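Local coordinates for protein shikimate 5-dehydrogenase AroE (5-dehydroshikimate reductase) (PDB 4P4G) that probably reduces 3-dehydroshikimate to shikimate with NADPH in the chorismate pathway and holds shikimate in its pocket, at residues Ala117-Val122 against Val141-Val146. Residues are numbered along the deposited sequence; the frame is centred on the assembly and turned at random.
Sequences AGHALV and VTDITV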
ATOM      1  N   ALA A 117      14.524  -7.604   9.541  1.00 23.88           N
ATOM      2  CA  ALA A 117      14.664  -8.672  10.534  1.00 25.71           C
ATOM      3  C   ALA A 117      14.662  -8.212  11.991  1.00 28.21           C
ATOM      4  O   ALA A 117      14.721  -9.041  12.907  1.00 32.28           O
ATOM      5  CB  ALA A 117      15.915  -9.487  10.250  1.00 27.00           C
ATOM      6  N   GLY A 118      14.601  -6.903  12.208  1.00 26.82           N
ATOM      7  CA  GLY A 118      14.737  -6.372  13.553  1.00 24.11           C
ATOM      8  C   GLY A 118      13.535  -5.577  14.015  1.00 20.77           C
ATOM      9  O   GLY A 118      12.397  -6.018  13.864  1.00 18.95           O
ATOM     10  N   HIS A 119      13.790  -4.414  14.604  1.00 16.13           N
ATOM     11  CA  HIS A 119      12.713  -3.572  15.108  1.00 15.78           C
ATOM     12  C   HIS A 119      12.212  -2.682  13.989  1.00 14.62           C
ATOM     13  O   HIS A 119      13.014  -2.134  13.225  1.00 14.35           O
ATOM     14  CB  HIS A 119      13.219  -2.714  16.267  1.00 17.25           C
ATOM     15  CG  HIS A 119      13.988  -3.484  17.295  1.00 23.34           C
ATOM     16  ND1 HIS A 119      13.397  -4.404  18.133  1.00 27.05           N
ATOM     17  CD2 HIS A 119      15.301  -3.466  17.627  1.00 26.46           C
ATOM     18  CE1 HIS A 119      14.312  -4.928  18.929  1.00 27.73           C
ATOM     19  NE2 HIS A 119      15.476  -4.371  18.645  1.00 29.15           N
ATOM     20  N   ALA A 120      10.893  -2.524  13.887  1.00  9.22           N
ATOM     21  CA  ALA A 120      10.311  -1.722  12.815  1.00  9.11           C
ATOM     22  C   ALA A 120       9.337  -0.699  13.371  1.00  9.85           C
ATOM     23  O   ALA A 120       8.830  -0.859  14.480  1.00  9.76           O
ATOM     24  CB  ALA A 120       9.601  -2.608  11.802  1.00 11.87           C
ATOM     25  N   LEU A 121       9.090   0.345  12.590  1.00  7.88           N
ATOM     26  CA  LEU A 121       8.122   1.379  12.932  1.00 10.80           C
ATOM     27  C   LEU A 121       7.142   1.501  11.779  1.00 10.82           C
ATOM     28  O   LEU A 121       7.539   1.453  10.610  1.00 12.54           O
ATOM     29  CB  LEU A 121       8.871   2.697  13.117  1.00 14.29           C
ATOM     30  CG  LEU A 121       8.460   3.778  14.097  1.00 21.55           C
ATOM     31  CD1 LEU A 121       8.346   3.208  15.482  1.00 25.69           C
ATOM     32  CD2 LEU A 121       9.542   4.845  14.087  1.00 20.22           C
ATOM     33  N   VAL A 122       5.859   1.656  12.092  1.00  8.56           N
ATOM     34  CA  VAL A 122       4.852   1.896  11.065  1.00  8.20           C
ATOM     35  C   VAL A 122       4.145   3.171  11.440  1.00  8.46           C
ATOM     36  O   VAL A 122       3.670   3.303  12.564  1.00  9.59           O
ATOM     37  CB  VAL A 122       3.808   0.753  10.993  1.00  9.94           C
ATOM     38  CG1 VAL A 122       2.568   1.178  10.187  1.00 10.98           C
ATOM     39  CG2 VAL A 122       4.438  -0.514  10.410  1.00 10.41           C
ATOM     40  N   VAL A 141      10.314  -9.393  10.895  1.00 14.55           N
ATOM     41  CA  VAL A 141      10.701  -8.428  11.945  1.00 15.56           C
ATOM     42  C   VAL A 141      10.363  -8.948  13.354  1.00 19.20           C
ATOM     43  O   VAL A 141       9.433  -9.735  13.523  1.00 21.30           O
ATOM     44  CB  VAL A 141      10.102  -7.005  11.719  1.00 15.45           C
ATOM     45  CG1 VAL A 141      10.478  -6.470  10.327  1.00 14.24           C
ATOM     46  CG2 VAL A 141       8.602  -6.999  11.931  1.00 15.86           C
ATOM     47  N   THR A 142      11.139  -8.542  14.356  1.00 19.39           N
ATOM     48  CA  THR A 142      10.936  -9.073  15.710  1.00 22.05           C
ATOM     49  C   THR A 142       9.844  -8.312  16.460  1.00 20.61           C
ATOM     50  O   THR A 142       9.145  -8.871  17.314  1.00 22.48           O
ATOM     51  CB  THR A 142      12.233  -9.067  16.545  1.00 25.06           C
ATOM     52  OG1 THR A 142      12.759  -7.734  16.619  1.00 26.13           O
ATOM     53  CG2 THR A 142      13.286 -10.000  15.941  1.00 28.20           C
ATOM     54  N   ASP A 143       9.685  -7.035  16.138  1.00 14.85           N
ATOM     55  CA  ASP A 143       8.705  -6.221  16.834  1.00 16.17           C
ATOM     56  C   ASP A 143       8.375  -4.985  16.025  1.00 11.76           C
ATOM     57  O   ASP A 143       9.196  -4.508  15.236  1.00 11.20           O
ATOM     58  CB  ASP A 143       9.205  -5.836  18.226  1.00 23.38           C
ATOM     59  CG  ASP A 143      10.236  -4.751  18.184  1.00 30.43           C
ATOM     60  OD1 ASP A 143      11.388  -5.059  17.821  1.00 34.94           O
ATOM     61  OD2 ASP A 143       9.898  -3.592  18.506  1.00 33.11           O
ATOM     62  N   ILE A 144       7.153  -4.491  16.196  1.00  9.62           N
ATOM     63  CA  ILE A 144       6.669  -3.351  15.448  1.00  8.88           C
ATOM     64  C   ILE A 144       6.102  -2.323  16.409  1.00 14.22           C
ATOM     65  O   ILE A 144       5.318  -2.659  17.288  1.00 12.34           O
ATOM     66  CB  ILE A 144       5.567  -3.765  14.454  1.00 11.44           C
ATOM     67  CG1 ILE A 144       6.163  -4.645  13.343  1.00 12.05           C
ATOM     68  CG2 ILE A 144       4.856  -2.519  13.883  1.00 11.90           C
ATOM     69  CD1 ILE A 144       5.115  -5.385  12.499  1.00 12.58           C
ATOM     70  N   THR A 145       6.510  -1.067  16.256  1.00  8.82           N
ATOM     71  CA  THR A 145       5.861   0.014  16.997  1.00  9.02           C
ATOM     72  C   THR A 145       4.962   0.779  16.022  1.00  9.58           C
ATOM     73  O   THR A 145       5.406   1.195  14.953  1.00 11.01           O
ATOM     74  CB  THR A 145       6.908   0.946  17.660  1.00 11.59           C
ATOM     75  OG1 THR A 145       7.682   0.207  18.621  1.00 13.80           O
ATOM     76  CG2 THR A 145       6.233   2.127  18.364  1.00 10.19           C
ATOM     77  N   VAL A 146       3.682   0.925  16.369  1.00  9.38           N
ATOM     78  CA  VAL A 146       2.732   1.671  15.546  1.00  9.45           C
ATOM     79  C   VAL A 146       2.603   3.086  16.092  1.00 11.04           C
ATOM     80  O   VAL A 146       2.292   3.276  17.265  1.00 11.91           O
ATOM     81  CB  VAL A 146       1.347   1.004  15.561  1.00 10.70           C
ATOM     82  CG1 VAL A 146       0.306   1.880  14.840  1.00 11.87           C
ATOM     83  CG2 VAL A 146       1.423  -0.371  14.924  1.00 12.96           C
TER
HETATM   84  O   HOH W   1       9.935  -1.335  16.997  1.00 18.77           O
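The edge of the His119 imidazole meets the carboxylate of Asp143, with CG of Asp143 in the ring plane. The two planes stand 63° apart. ND1 of His119 and OD1 of Asp143 are modelled only 2.1 Å apart, too close for a hydrogen bond, so the exact placing of this pair is uncertain. Thr142 OG1 approaches the ring obliquely. On the same face of the sheet, a water bridges both strands: it donates to Ala120 O and, at 2.7 Å, to Asp143 OD2, and accepts from Thr145 OG1. CD1 of Leu121 lies tightly against CB of Thr145, at 3.5 Å, the two side chains running side by side. The opposite face is apolar: CB of Ala120 touches CG1 of Val141 and of Ile144, and CG2 of Val122 meets CG2 of Ile144 at 4.0 Å. The strands are parallel. Ala120 binds Asp143 O through N and receives Thr145 N through O, the latter bond 2.9 Å long and nearly straight at 168°. Val122 N then binds Thr145 O. Before the strands, Thr142 N reaches Gly118 O from above the carbonyl plane. Strand 119-123, helix 129-139 and strand 143-148 form a beta-alpha-beta unit, consistent with a Rossmann-type NADP-binding domain. Leu136 of that helix covers the apolar face, while strands 187-190 and 167-172 flank the pair.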